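Long-range contacts in 4-hydroxythreonine-4-phosphate dehydrogenase (Legionella pneumophila subsp. pneumophila, PDB 6XMY), which probably catalyses the NAD(P)-dependent oxidation of 4-(phosphooxy)-L-threonine in pyridoxine 5'-phosphate biosynthesis, using a divalent metal ion: residues W78-A83 with M100-L105; D144-E149 with L290-T295; L182-I187 with T229-T234. All blocks are in the same frame, centred on the assembly; numbering follows the deposited sequence.

Interaction 1 (W78-A83 with M100-L105)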
ATOM      1  N   TRP A  78      -1.853   7.881 -19.231  1.00  9.00           N
ATOM      2  CA  TRP A  78      -3.258   8.262 -19.287  1.00  9.62           C
ATOM      3  C   TRP A  78      -3.331   9.677 -18.722  1.00  9.81           C
ATOM      4  O   TRP A  78      -3.296   9.857 -17.500  1.00  9.34           O
ATOM      5  CB  TRP A  78      -4.119   7.302 -18.453  1.00 10.35           C
ATOM      6  CG  TRP A  78      -5.603   7.605 -18.505  1.00  9.42           C
ATOM      7  CD1 TRP A  78      -6.220   8.769 -18.143  1.00 10.24           C
ATOM      8  CD2 TRP A  78      -6.652   6.727 -18.948  1.00 10.34           C
ATOM      9  NE1 TRP A  78      -7.575   8.678 -18.335  1.00 10.09           N
ATOM     10  CE2 TRP A  78      -7.868   7.438 -18.834  1.00 10.75           C
ATOM     11  CE3 TRP A  78      -6.682   5.412 -19.438  1.00 10.77           C
ATOM     12  CZ2 TRP A  78      -9.101   6.877 -19.184  1.00 10.97           C
ATOM     13  CZ3 TRP A  78      -7.917   4.851 -19.791  1.00 10.96           C
ATOM     14  CH2 TRP A  78      -9.107   5.586 -19.656  1.00 11.07           C
ATOM     15  N   PRO A  79      -3.409  10.703 -19.562  1.00 10.13           N
ATOM     16  CA  PRO A  79      -3.278  12.072 -19.052  1.00 10.19           C
ATOM     17  C   PRO A  79      -4.457  12.492 -18.186  1.00  8.85           C
ATOM     18  O   PRO A  79      -5.622  12.238 -18.502  1.00 11.14           O
ATOM     19  CB  PRO A  79      -3.201  12.914 -20.333  1.00 10.19           C
ATOM     20  CG  PRO A  79      -2.688  11.946 -21.373  1.00 10.83           C
ATOM     21  CD  PRO A  79      -3.403  10.670 -21.034  1.00 11.03           C
ATOM     22  N   VAL A  80      -4.130  13.145 -17.076  1.00  9.36           N
ATOM     23  CA  VAL A  80      -5.101  13.765 -16.177  1.00  9.48           C
ATOM     24  C   VAL A  80      -4.509  15.120 -15.817  1.00 10.22           C
ATOM     25  O   VAL A  80      -3.381  15.173 -15.325  1.00  9.84           O
ATOM     26  CB  VAL A  80      -5.299  12.937 -14.896  1.00  8.91           C
ATOM     27  CG1 VAL A  80      -6.355  13.585 -14.011  1.00 10.60           C
ATOM     28  CG2 VAL A  80      -5.671  11.484 -15.223  1.00 10.04           C
ATOM     29  N   PRO A  81      -5.211  16.231 -16.026  1.00 11.28           N
ATOM     30  CA  PRO A  81      -4.565  17.550 -15.903  1.00 12.54           C
ATOM     31  C   PRO A  81      -4.554  18.072 -14.471  1.00 11.75           C
ATOM     32  O   PRO A  81      -5.584  18.093 -13.794  1.00 12.73           O
ATOM     33  CB  PRO A  81      -5.430  18.442 -16.801  1.00 15.15           C
ATOM     34  CG  PRO A  81      -6.804  17.790 -16.755  1.00 13.23           C
ATOM     35  CD  PRO A  81      -6.555  16.305 -16.636  1.00 13.65           C
ATOM     36  N   CYS A  82      -3.385  18.536 -14.022  1.00 11.43           N
ATOM     37  CA  CYS A  82      -3.322  19.296 -12.780  1.00 12.30           C
ATOM     38  C   CYS A  82      -4.103  20.595 -12.933  1.00 12.91           C
ATOM     39  O   CYS A  82      -4.203  21.158 -14.024  1.00 14.62           O
ATOM     40  CB  CYS A  82      -1.871  19.642 -12.422  1.00 12.77           C
ATOM     41  SG  CYS A  82      -0.860  18.236 -11.973  1.00 13.41           S
ATOM     42  N   ALA A  83      -4.684  21.066 -11.827  1.00 13.16           N
ATOM     43  CA  ALA A  83      -5.363  22.359 -11.857  1.00 15.43           C
ATOM     44  C   ALA A  83      -4.378  23.510 -12.027  1.00 16.08           C
ATOM     45  O   ALA A  83      -4.717  24.533 -12.641  1.00 17.27           O
ATOM     46  CB  ALA A  83      -6.191  22.563 -10.592  1.00 16.38           C
ATOM     47  N   MET A 100      -6.944  13.239  -6.012  1.00 10.49           N
ATOM     48  CA  MET A 100      -8.119  12.409  -5.778  1.00 10.37           C
ATOM     49  C   MET A 100      -8.689  11.880  -7.081  1.00  9.87           C
ATOM     50  O   MET A 100      -9.250  10.781  -7.098  1.00 10.90           O
ATOM     51  CB  MET A 100      -9.176  13.167  -4.978  1.00 12.12           C
ATOM     52  CG  MET A 100      -8.727  13.552  -3.569  1.00 13.32           C
ATOM     53  SD  MET A 100      -8.047  12.200  -2.579  1.00 14.68           S
ATOM     54  CE  MET A 100      -9.441  11.104  -2.539  1.00 18.13           C
ATOM     55  N   GLU A 101      -8.538  12.631  -8.178  1.00 10.18           N
ATOM     56  CA  GLU A 101      -8.992  12.135  -9.477  1.00 10.86           C
ATOM     57  C   GLU A 101      -8.169  10.933  -9.919  1.00 10.35           C
ATOM     58  O   GLU A 101      -8.717   9.971 -10.465  1.00 10.73           O
ATOM     59  CB  GLU A 101      -8.945  13.234 -10.538  1.00 11.70           C
ATOM     60  CG  GLU A 101      -9.700  12.859 -11.820  1.00 13.72           C
ATOM     61  CD  GLU A 101     -11.199  12.784 -11.614  1.00 20.21           C
ATOM     62  OE1 GLU A 101     -11.718  13.521 -10.754  1.00 22.02           O
ATOM     63  OE2 GLU A 101     -11.853  11.969 -12.301  1.00 26.20           O
ATOM     64  N   LEU A 102      -6.857  10.960  -9.674  1.00  9.93           N
ATOM     65  CA  LEU A 102      -6.030   9.795  -9.971  1.00  9.53           C
ATOM     66  C   LEU A 102      -6.520   8.571  -9.208  1.00  8.54           C
ATOM     67  O   LEU A 102      -6.612   7.474  -9.772  1.00 10.25           O
ATOM     68  CB  LEU A 102      -4.569  10.069  -9.599  1.00  9.68           C
ATOM     69  CG  LEU A 102      -3.866  11.304 -10.181  1.00  9.26           C
ATOM     70  CD1 LEU A 102      -2.404  11.323  -9.737  1.00 10.64           C
ATOM     71  CD2 LEU A 102      -3.971  11.347 -11.706  1.00 10.98           C
ATOM     72  N   LEU A 103      -6.840   8.737  -7.921  1.00 10.83           N
ATOM     73  CA  LEU A 103      -7.313   7.611  -7.119  1.00 10.31           C
ATOM     74  C   LEU A 103      -8.668   7.111  -7.609  1.00 10.05           C
ATOM     75  O   LEU A 103      -8.904   5.896  -7.694  1.00 10.92           O
ATOM     76  CB  LEU A 103      -7.415   8.016  -5.646  1.00 12.21           C
ATOM     77  CG  LEU A 103      -6.181   7.827  -4.758  1.00 15.90           C
ATOM     78  CD1 LEU A 103      -4.918   8.319  -5.419  1.00 17.53           C
ATOM     79  CD2 LEU A 103      -6.379   8.492  -3.405  1.00 14.85           C
ATOM     80  N   THR A 104      -9.580   8.038  -7.911  1.00 11.22           N
ATOM     81  CA  THR A 104     -10.933   7.664  -8.314  1.00 12.23           C
ATOM     82  C   THR A 104     -10.911   7.019  -9.687  1.00 11.27           C
ATOM     83  O   THR A 104     -11.504   5.955  -9.903  1.00 12.71           O
ATOM     84  CB  THR A 104     -11.826   8.910  -8.312  1.00 13.51           C
ATOM     85  OG1 THR A 104     -11.793   9.525  -7.018  1.00 15.81           O
ATOM     86  CG2 THR A 104     -13.273   8.551  -8.673  1.00 17.08           C
ATOM     87  N   LEU A 105     -10.198   7.633 -10.624  1.00 14.41           N
ATOM     88  CA  LEU A 105     -10.079   7.054 -11.953  1.00 15.79           C
ATOM     89  C   LEU A 105      -9.342   5.720 -11.909  1.00 15.50           C
ATOM     90  O   LEU A 105      -9.748   4.758 -12.573  1.00 19.50           O
ATOM     91  CB  LEU A 105      -9.378   8.055 -12.866  1.00 21.24           C
ATOM     92  CG  LEU A 105      -9.387   7.881 -14.369  1.00 20.54           C
ATOM     93  CD1 LEU A 105     -10.798   7.678 -14.922  1.00 17.45           C
ATOM     94  CD2 LEU A 105      -8.721   9.124 -14.955  1.00 19.79           C
TER
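Val-80 sets its branched side chain against the end of Leu-102, whose CD2 methyl lies 3.8 Å from Val-80 CB and almost as near both of its gamma carbons. CG1 of Val-80, anti to the backbone N (chi1 -178°), also meets the aliphatic CG of Glu-101 at 4.1 Å, whereas CG2 meets Leu-105 CD2 at 3.9 Å. That same Leu-105 methyl goes on to the pyrrole part of the Trp-78 indole and approaches it obliquely, 3.6 Å from NE1 and 4.1 Å from CD1; the two side chains cross at about a right angle. Trp-78 and Val-80, two residues apart, thus both bear on the flank of helix 96-111, where Leu-105 lies one turn on from Glu-101 and Leu-102. The contact joins this helix to the end of strand 74-79 and the loop that follows it. Leu-109 of the same helix extends the cover of Trp-78, and Leu-40 of strand 37-41 touches both Trp-78 and Leu-105. Across the two segments everything depends on van der Waals fit: methyl groups and an indole are matched by shape and by burial of apolar surface, and Glu-101 contributes carbon instead of its carboxylate.

Interaction 2 (D144-E149 with L290-T295). With SO4 (sulfate ion), chain C.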
ATOM      1  N   ASP A 144     -13.935   2.558   1.008  1.00 15.71           N
ATOM      2  CA  ASP A 144     -15.177   3.297   0.795  1.00 17.95           C
ATOM      3  C   ASP A 144     -15.636   3.215  -0.658  1.00 17.30           C
ATOM      4  O   ASP A 144     -16.824   3.004  -0.926  1.00 18.78           O
ATOM      5  CB  ASP A 144     -15.000   4.758   1.212  1.00 19.74           C
ATOM      6  CG  ASP A 144     -14.864   4.930   2.715  1.00 25.88           C
ATOM      7  OD1 ASP A 144     -15.055   3.945   3.454  1.00 28.73           O
ATOM      8  OD2 ASP A 144     -14.564   6.058   3.163  1.00 29.19           O
ATOM      9  N   PHE A 145     -14.706   3.369  -1.606  1.00 15.50           N
ATOM     10  CA  PHE A 145     -15.067   3.350  -3.023  1.00 16.01           C
ATOM     11  C   PHE A 145     -15.734   2.035  -3.399  1.00 17.01           C
ATOM     12  O   PHE A 145     -16.736   2.023  -4.121  1.00 18.80           O
ATOM     13  CB  PHE A 145     -13.815   3.575  -3.877  1.00 16.72           C
ATOM     14  CG  PHE A 145     -14.084   3.623  -5.360  1.00 17.33           C
ATOM     15  CD1 PHE A 145     -14.145   2.457  -6.109  1.00 17.83           C
ATOM     16  CD2 PHE A 145     -14.267   4.834  -6.003  1.00 19.03           C
ATOM     17  CE1 PHE A 145     -14.399   2.500  -7.472  1.00 18.97           C
ATOM     18  CE2 PHE A 145     -14.516   4.883  -7.370  1.00 19.35           C
ATOM     19  CZ  PHE A 145     -14.578   3.715  -8.101  1.00 19.49           C
ATOM     20  N   PHE A 146     -15.196   0.920  -2.913  1.00 15.87           N
ATOM     21  CA  PHE A 146     -15.712  -0.400  -3.245  1.00 16.22           C
ATOM     22  C   PHE A 146     -16.742  -0.904  -2.245  1.00 18.47           C
ATOM     23  O   PHE A 146     -17.212  -2.043  -2.377  1.00 20.61           O
ATOM     24  CB  PHE A 146     -14.557  -1.394  -3.391  1.00 16.78           C
ATOM     25  CG  PHE A 146     -13.711  -1.140  -4.602  1.00 15.68           C
ATOM     26  CD1 PHE A 146     -14.201  -1.426  -5.867  1.00 18.46           C
ATOM     27  CD2 PHE A 146     -12.449  -0.578  -4.487  1.00 15.24           C
ATOM     28  CE1 PHE A 146     -13.436  -1.183  -6.993  1.00 18.39           C
ATOM     29  CE2 PHE A 146     -11.676  -0.336  -5.610  1.00 16.01           C
ATOM     30  CZ  PHE A 146     -12.172  -0.634  -6.867  1.00 17.93           C
ATOM     31  N   GLU A 147     -17.115  -0.077  -1.271  1.00 18.82           N
ATOM     32  CA  GLU A 147     -18.100  -0.437  -0.254  1.00 21.85           C
ATOM     33  C   GLU A 147     -17.749  -1.750   0.440  1.00 21.66           C
ATOM     34  O   GLU A 147     -18.600  -2.612   0.656  1.00 23.10           O
ATOM     35  CB  GLU A 147     -19.519  -0.439  -0.820  1.00 25.31           C
ATOM     36  CG  GLU A 147     -19.843   0.830  -1.579  1.00 32.13           C
ATOM     37  CD  GLU A 147     -21.276   1.271  -1.379  1.00 43.17           C
ATOM     38  OE1 GLU A 147     -21.530   2.064  -0.444  1.00 47.41           O
ATOM     39  OE2 GLU A 147     -22.145   0.814  -2.147  1.00 46.34           O
ATOM     40  N   VAL A 148     -16.475  -1.900   0.793  1.00 18.63           N
ATOM     41  CA  VAL A 148     -15.982  -3.056   1.534  1.00 18.27           C
ATOM     42  C   VAL A 148     -15.862  -2.665   3.001  1.00 18.63           C
ATOM     43  O   VAL A 148     -15.248  -1.643   3.330  1.00 19.41           O
ATOM     44  CB  VAL A 148     -14.626  -3.524   0.976  1.00 18.68           C
ATOM     45  CG1 VAL A 148     -14.080  -4.676   1.793  1.00 21.84           C
ATOM     46  CG2 VAL A 148     -14.769  -3.928  -0.486  1.00 19.59           C
ATOM     47  N   GLU A 149     -16.442  -3.478   3.887  1.00 18.35           N
ATOM     48  CA  GLU A 149     -16.412  -3.149   5.310  1.00 20.19           C
ATOM     49  C   GLU A 149     -15.011  -3.294   5.894  1.00 18.49           C
ATOM     50  O   GLU A 149     -14.544  -2.417   6.632  1.00 20.29           O
ATOM     51  CB  GLU A 149     -17.405  -4.013   6.084  1.00 25.17           C
ATOM     52  CG  GLU A 149     -17.240  -3.901   7.593  1.00 30.84           C
ATOM     53  CD  GLU A 149     -18.353  -4.578   8.357  1.00 36.46           C
ATOM     54  OE1 GLU A 149     -19.274  -3.866   8.809  1.00 42.44           O
ATOM     55  OE2 GLU A 149     -18.316  -5.819   8.495  1.00 35.08           O
ATOM     56  N   LEU A 290     -10.057  -5.873  -1.321  1.00 10.96           N
ATOM     57  CA  LEU A 290     -10.761  -5.170  -2.384  1.00 12.94           C
ATOM     58  C   LEU A 290     -11.048  -6.121  -3.533  1.00 13.47           C
ATOM     59  O   LEU A 290     -10.406  -7.168  -3.655  1.00 15.22           O
ATOM     60  CB  LEU A 290      -9.880  -4.044  -2.916  1.00 12.70           C
ATOM     61  CG  LEU A 290      -9.401  -2.974  -1.939  1.00 11.87           C
ATOM     62  CD1 LEU A 290      -8.429  -2.072  -2.658  1.00 12.30           C
ATOM     63  CD2 LEU A 290     -10.577  -2.184  -1.370  1.00 13.26           C
ATOM     64  N   PRO A 291     -11.984  -5.774  -4.422  1.00 14.61           N
ATOM     65  CA  PRO A 291     -12.193  -6.585  -5.629  1.00 16.32           C
ATOM     66  C   PRO A 291     -11.149  -6.348  -6.708  1.00 16.71           C
ATOM     67  O   PRO A 291     -11.221  -6.978  -7.770  1.00 21.69           O
ATOM     68  CB  PRO A 291     -13.589  -6.150  -6.105  1.00 19.20           C
ATOM     69  CG  PRO A 291     -13.757  -4.798  -5.593  1.00 18.82           C
ATOM     70  CD  PRO A 291     -12.997  -4.713  -4.289  1.00 15.76           C
ATOM     71  N   ILE A 292     -10.199  -5.449  -6.466  1.00 13.04           N
ATOM     72  CA  ILE A 292      -9.063  -5.233  -7.346  1.00 12.21           C
ATOM     73  C   ILE A 292      -7.784  -5.493  -6.560  1.00 10.81           C
ATOM     74  O   ILE A 292      -7.773  -5.517  -5.326  1.00 11.63           O
ATOM     75  CB  ILE A 292      -9.030  -3.806  -7.939  1.00 12.44           C
ATOM     76  CG1 ILE A 292      -8.866  -2.765  -6.818  1.00 13.30           C
ATOM     77  CG2 ILE A 292     -10.279  -3.540  -8.792  1.00 13.49           C
ATOM     78  CD1 ILE A 292      -8.383  -1.394  -7.292  1.00 13.98           C
ATOM     79  N   ILE A 293      -6.698  -5.683  -7.305  1.00 11.34           N
ATOM     80  CA  ILE A 293      -5.358  -5.723  -6.734  1.00 10.69           C
ATOM     81  C   ILE A 293      -4.874  -4.288  -6.608  1.00  9.75           C
ATOM     82  O   ILE A 293      -4.948  -3.513  -7.570  1.00 11.00           O
ATOM     83  CB  ILE A 293      -4.414  -6.516  -7.647  1.00 11.10           C
ATOM     84  CG1 ILE A 293      -4.874  -7.966  -7.786  1.00 11.89           C
ATOM     85  CG2 ILE A 293      -2.983  -6.396  -7.159  1.00 12.50           C
ATOM     86  CD1 ILE A 293      -4.330  -8.635  -9.020  1.00 13.36           C
ATOM     87  N   ARG A 294      -4.393  -3.921  -5.422  1.00  9.19           N
ATOM     88  CA  ARG A 294      -3.780  -2.613  -5.230  1.00  9.13           C
ATOM     89  C   ARG A 294      -2.539  -2.769  -4.372  1.00  9.23           C
ATOM     90  O   ARG A 294      -2.625  -3.251  -3.237  1.00  9.32           O
ATOM     91  CB  ARG A 294      -4.743  -1.606  -4.590  1.00  8.90           C
ATOM     92  CG  ARG A 294      -4.092  -0.244  -4.333  1.00  8.74           C
ATOM     93  CD  ARG A 294      -3.698  -0.089  -2.873  1.00  9.70           C
ATOM     94  NE  ARG A 294      -2.862   1.092  -2.638  1.00  9.29           N
ATOM     95  CZ  ARG A 294      -2.694   1.670  -1.448  1.00  8.19           C
ATOM     96  NH1 ARG A 294      -3.335   1.204  -0.384  1.00  9.76           N
ATOM     97  NH2 ARG A 294      -1.905   2.732  -1.327  1.00  9.12           N
ATOM     98  N   THR A 295      -1.394  -2.363  -4.911  1.00  8.36           N
ATOM     99  CA  THR A 295      -0.150  -2.282  -4.158  1.00  7.50           C
ATOM    100  C   THR A 295       0.315  -0.834  -4.118  1.00  8.19           C
ATOM    101  O   THR A 295      -0.243   0.052  -4.780  1.00  8.10           O
ATOM    102  CB  THR A 295       0.940  -3.168  -4.770  1.00  8.52           C
ATOM    103  OG1 THR A 295       1.251  -2.696  -6.086  1.00  9.26           O
ATOM    104  CG2 THR A 295       0.480  -4.614  -4.840  1.00  9.78           C
TER
HETATM  105  S   SO4 C 402      -2.282   4.206   2.468  1.00 11.07           S
HETATM  106  O1  SO4 C 402      -2.058   3.103   1.536  1.00 12.22           O
HETATM  107  O2  SO4 C 402      -2.372   5.453   1.716  1.00 11.77           O
HETATM  108  O3  SO4 C 402      -3.559   3.983   3.143  1.00 11.68           O
HETATM  109  O4  SO4 C 402      -1.202   4.336   3.460  1.00 14.74           O
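Sulfate O1 takes two bonds from the guanidinium of Arg-294, from NH2 at 2.9 Å and from NH1 at 3.0 Å, with N-H...O angles of 149° and 143°; the oxygen sits at the edge of the group and in its plane. His-138 N, Thr-139 OG1 and Asn-285 ND2 also bond this ion. It was probably acquired from the crystallisation liquor, and because Arg-294, His-138, Thr-139 and Asn-285 are all predicted to bind substrate, it may occupy the place of the substrate phosphate. Thr-287 OG1 and Thr-120 OG1 bond NH1 and NH2 of Arg-294 respectively, which helps to fix the guanidinium. The contact between the segments lies beside that pocket and is apolar. Helix 138-145 ends in a Schellman motif, with Glu-147 at positive phi, and Phe-146, the residue before it, projects onto the loop leading into strand 294-297; its CG, anti to the carbonyl carbon (chi1 -69°), lies against the Pro-291 ring. Pro-291 covers one face of the Phe-146 ring in a CH-pi contact, its CD 4.1 Å from the ring centroid and its CG 3.4 Å from ring atom CD1. Farther round, Phe-146 CD2 meets Leu-290 CD2 at 4.0 Å, and Ile-292 CD1 lies oblique to the ring, 3.8 Å from Phe-146 CE2. Val-148 CG2 reaches Pro-291 CD more loosely, at 4.3 Å, while Phe-145 CD1 stands over the centre of the opposite ring face.

Interaction 3 (L182-I187 with T229-T234)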
ATOM      1  N   LEU A 182     -13.397  -6.638  15.171  1.00 11.64           N
ATOM      2  CA  LEU A 182     -12.463  -6.072  14.203  1.00 10.91           C
ATOM      3  C   LEU A 182     -11.252  -6.975  14.020  1.00 10.93           C
ATOM      4  O   LEU A 182     -10.821  -7.230  12.892  1.00 12.37           O
ATOM      5  CB  LEU A 182     -12.025  -4.666  14.621  1.00 11.92           C
ATOM      6  CG  LEU A 182     -10.957  -4.041  13.707  1.00 10.79           C
ATOM      7  CD1 LEU A 182     -11.502  -3.779  12.308  1.00 12.88           C
ATOM      8  CD2 LEU A 182     -10.423  -2.761  14.318  1.00 13.09           C
ATOM      9  N   ILE A 183     -10.694  -7.476  15.128  1.00 10.11           N
ATOM     10  CA  ILE A 183      -9.542  -8.375  15.046  1.00  9.50           C
ATOM     11  C   ILE A 183      -9.896  -9.613  14.237  1.00 10.26           C
ATOM     12  O   ILE A 183      -9.131 -10.053  13.368  1.00 11.49           O
ATOM     13  CB  ILE A 183      -9.058  -8.746  16.458  1.00 10.27           C
ATOM     14  CG1 ILE A 183      -8.507  -7.510  17.176  1.00 11.25           C
ATOM     15  CG2 ILE A 183      -8.001  -9.836  16.386  1.00 10.74           C
ATOM     16  CD1 ILE A 183      -8.220  -7.768  18.632  1.00 13.62           C
ATOM     17  N   ILE A 184     -11.070 -10.188  14.509  1.00 11.13           N
ATOM     18  CA  ILE A 184     -11.523 -11.366  13.770  1.00 11.21           C
ATOM     19  C   ILE A 184     -11.613 -11.071  12.275  1.00  9.79           C
ATOM     20  O   ILE A 184     -11.113 -11.837  11.443  1.00 12.82           O
ATOM     21  CB  ILE A 184     -12.862 -11.864  14.339  1.00 10.88           C
ATOM     22  CG1 ILE A 184     -12.655 -12.434  15.747  1.00 12.82           C
ATOM     23  CG2 ILE A 184     -13.475 -12.909  13.411  1.00 12.30           C
ATOM     24  CD1 ILE A 184     -13.922 -12.495  16.564  1.00 15.02           C
ATOM     25  N   LYS A 185     -12.251  -9.958  11.916  1.00 11.38           N
ATOM     26  CA  LYS A 185     -12.465  -9.661  10.505  1.00 11.26           C
ATOM     27  C   LYS A 185     -11.150  -9.373   9.800  1.00 10.53           C
ATOM     28  O   LYS A 185     -10.942  -9.799   8.656  1.00 13.08           O
ATOM     29  CB  LYS A 185     -13.427  -8.485  10.374  1.00 13.91           C
ATOM     30  CG  LYS A 185     -14.852  -8.870  10.728  1.00 16.57           C
ATOM     31  CD  LYS A 185     -15.758  -7.660  10.793  1.00 22.44           C
ATOM     32  CE  LYS A 185     -17.188  -8.070  11.107  1.00 26.04           C
ATOM     33  NZ  LYS A 185     -18.087  -6.890  11.213  1.00 29.61           N
ATOM     34  N   VAL A 186     -10.251  -8.646  10.470  1.00 10.12           N
ATOM     35  CA  VAL A 186      -8.935  -8.371   9.900  1.00 10.16           C
ATOM     36  C   VAL A 186      -8.173  -9.667   9.668  1.00 11.21           C
ATOM     37  O   VAL A 186      -7.598  -9.891   8.593  1.00 11.26           O
ATOM     38  CB  VAL A 186      -8.153  -7.410  10.811  1.00  8.95           C
ATOM     39  CG1 VAL A 186      -6.667  -7.442  10.475  1.00 10.84           C
ATOM     40  CG2 VAL A 186      -8.715  -6.006  10.678  1.00 11.06           C
ATOM     41  N   ILE A 187      -8.129 -10.527  10.689  1.00 10.58           N
ATOM     42  CA  ILE A 187      -7.343 -11.748  10.562  1.00 10.87           C
ATOM     43  C   ILE A 187      -8.004 -12.754   9.612  1.00 11.63           C
ATOM     44  O   ILE A 187      -7.304 -13.482   8.895  1.00 12.03           O
ATOM     45  CB  ILE A 187      -6.963 -12.317  11.945  1.00  9.03           C
ATOM     46  CG1 ILE A 187      -6.083 -11.293  12.675  1.00  9.52           C
ATOM     47  CG2 ILE A 187      -6.219 -13.643  11.796  1.00 13.34           C
ATOM     48  CD1 ILE A 187      -5.622 -11.724  14.065  1.00 10.16           C
ATOM     49  N   THR A 229      -7.379 -11.812  23.386  1.00 12.61           N
ATOM     50  CA  THR A 229      -7.442 -13.256  23.580  1.00 12.40           C
ATOM     51  C   THR A 229      -8.791 -13.846  23.201  1.00 13.00           C
ATOM     52  O   THR A 229      -8.801 -14.886  22.525  1.00 12.30           O
ATOM     53  CB  THR A 229      -6.978 -13.633  24.994  1.00 12.71           C
ATOM     54  OG1 THR A 229      -5.561 -13.456  25.072  1.00 14.68           O
ATOM     55  CG2 THR A 229      -7.345 -15.084  25.321  1.00 16.02           C
ATOM     56  N   PRO A 230      -9.937 -13.256  23.570  1.00 13.87           N
ATOM     57  CA  PRO A 230     -11.209 -13.794  23.061  1.00 13.65           C
ATOM     58  C   PRO A 230     -11.277 -13.844  21.545  1.00 13.48           C
ATOM     59  O   PRO A 230     -11.740 -14.846  20.983  1.00 15.33           O
ATOM     60  CB  PRO A 230     -12.254 -12.851  23.676  1.00 15.18           C
ATOM     61  CG  PRO A 230     -11.617 -12.389  24.952  1.00 14.80           C
ATOM     62  CD  PRO A 230     -10.160 -12.217  24.598  1.00 14.77           C
ATOM     63  N   ALA A 231     -10.816 -12.792  20.864  1.00 13.29           N
ATOM     64  CA  ALA A 231     -10.799 -12.810  19.405  1.00 13.40           C
ATOM     65  C   ALA A 231      -9.914 -13.929  18.868  1.00 13.05           C
ATOM     66  O   ALA A 231     -10.287 -14.614  17.913  1.00 12.33           O
ATOM     67  CB  ALA A 231     -10.322 -11.458  18.868  1.00 13.48           C
ATOM     68  N   LEU A 232      -8.732 -14.120  19.451  1.00 10.47           N
ATOM     69  CA  LEU A 232      -7.836 -15.163  18.968  1.00 11.74           C
ATOM     70  C   LEU A 232      -8.404 -16.553  19.238  1.00 11.12           C
ATOM     71  O   LEU A 232      -8.213 -17.473  18.434  1.00 12.89           O
ATOM     72  CB  LEU A 232      -6.444 -15.005  19.583  1.00 12.34           C
ATOM     73  CG  LEU A 232      -5.741 -13.673  19.286  1.00 13.09           C
ATOM     74  CD1 LEU A 232      -4.346 -13.625  19.896  1.00 13.52           C
ATOM     75  CD2 LEU A 232      -5.686 -13.422  17.775  1.00 14.30           C
ATOM     76  N   ASN A 233      -9.085 -16.732  20.374  1.00 11.33           N
ATOM     77  CA  ASN A 233      -9.763 -18.001  20.626  1.00 13.29           C
ATOM     78  C   ASN A 233     -10.826 -18.280  19.570  1.00 12.98           C
ATOM     79  O   ASN A 233     -10.955 -19.415  19.088  1.00 14.89           O
ATOM     80  CB  ASN A 233     -10.403 -17.991  22.013  1.00 16.19           C
ATOM     81  CG  ASN A 233      -9.385 -18.083  23.124  1.00 17.64           C
ATOM     82  OD1 ASN A 233      -8.241 -18.478  22.901  1.00 18.71           O
ATOM     83  ND2 ASN A 233      -9.799 -17.733  24.337  1.00 19.82           N
ATOM     84  N   THR A 234     -11.602 -17.255  19.200  1.00 14.06           N
ATOM     85  CA  THR A 234     -12.607 -17.424  18.154  1.00 13.25           C
ATOM     86  C   THR A 234     -11.950 -17.820  16.843  1.00 13.48           C
ATOM     87  O   THR A 234     -12.403 -18.748  16.160  1.00 14.18           O
ATOM     88  CB  THR A 234     -13.400 -16.126  17.994  1.00 15.55           C
ATOM     89  OG1 THR A 234     -14.133 -15.867  19.199  1.00 16.73           O
ATOM     90  CG2 THR A 234     -14.371 -16.217  16.823  1.00 15.40           C
TER
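Contacts between aliphatic carbons account for nearly all of the meeting of Ile-183, Ile-184 and Ile-187 with Ala-231, Leu-232 and Thr-234. Ala-231 CB, directed at the other helix, is approached by Ile-183 CB and CG2, with CG2 at 3.8 Å, and by Ile-184 CG1 at 4.0 Å. Beyond it, the Ile-184 side chain crosses that of Thr-234 at about a right angle, with CD1 3.8 Å from Thr-234 CG2, the methyl anti to the backbone N. On the other flank, Ile-187 CD1 meets Leu-232 CD2 at 4.1 Å. The segments belong to helices 180-197 and 223-237, which run in broadly the same direction, their local axes crossing at -42° with a closest approach of 9.0 Å. The CA atoms of Ile-184 and Ala-231 are only 5.9 Å apart, a closeness to which the small alanine contributes. Both helices also pack on neighbouring parallel strands: Ile-187 and Leu-232 each touch Val-207 of strand 204-208 and Val-242 of strand 241-246, as in an alpha/beta layer. A backbone oxygen also borders this packing: Ala-231 O lies 3.9 Å from Ile-184 CG1. Backbone bonds stay within each helix, among them Thr-234 N to Pro-230 O and Ile-187 N to Ile-183 O; helix 223-237 is kinked at Pro-230, whose N has no bond to the preceding turn.

Interaction 1 comes first along the chain; interaction 3 is nested inside the long loop closed by interaction 2. The centres of interactions 1 and 3 lie about 38 Å apart on opposite sides of the chain's centre, with interaction 2 between them, its centre about 18 Å from that of the first and about 21 Å from that of the third. Interaction 2 touches both: Phe-145 CE2 packs on Thr-104 O of helix 96-111, and Glu-149 OE2 forms a 2.9 Å salt bridge with Lys-185 NZ of helix 180-197. Interactions 1 and 3 thus belong to the two outer alpha/beta regions, whereas interaction 2 lies in the middle, next to the predicted substrate site.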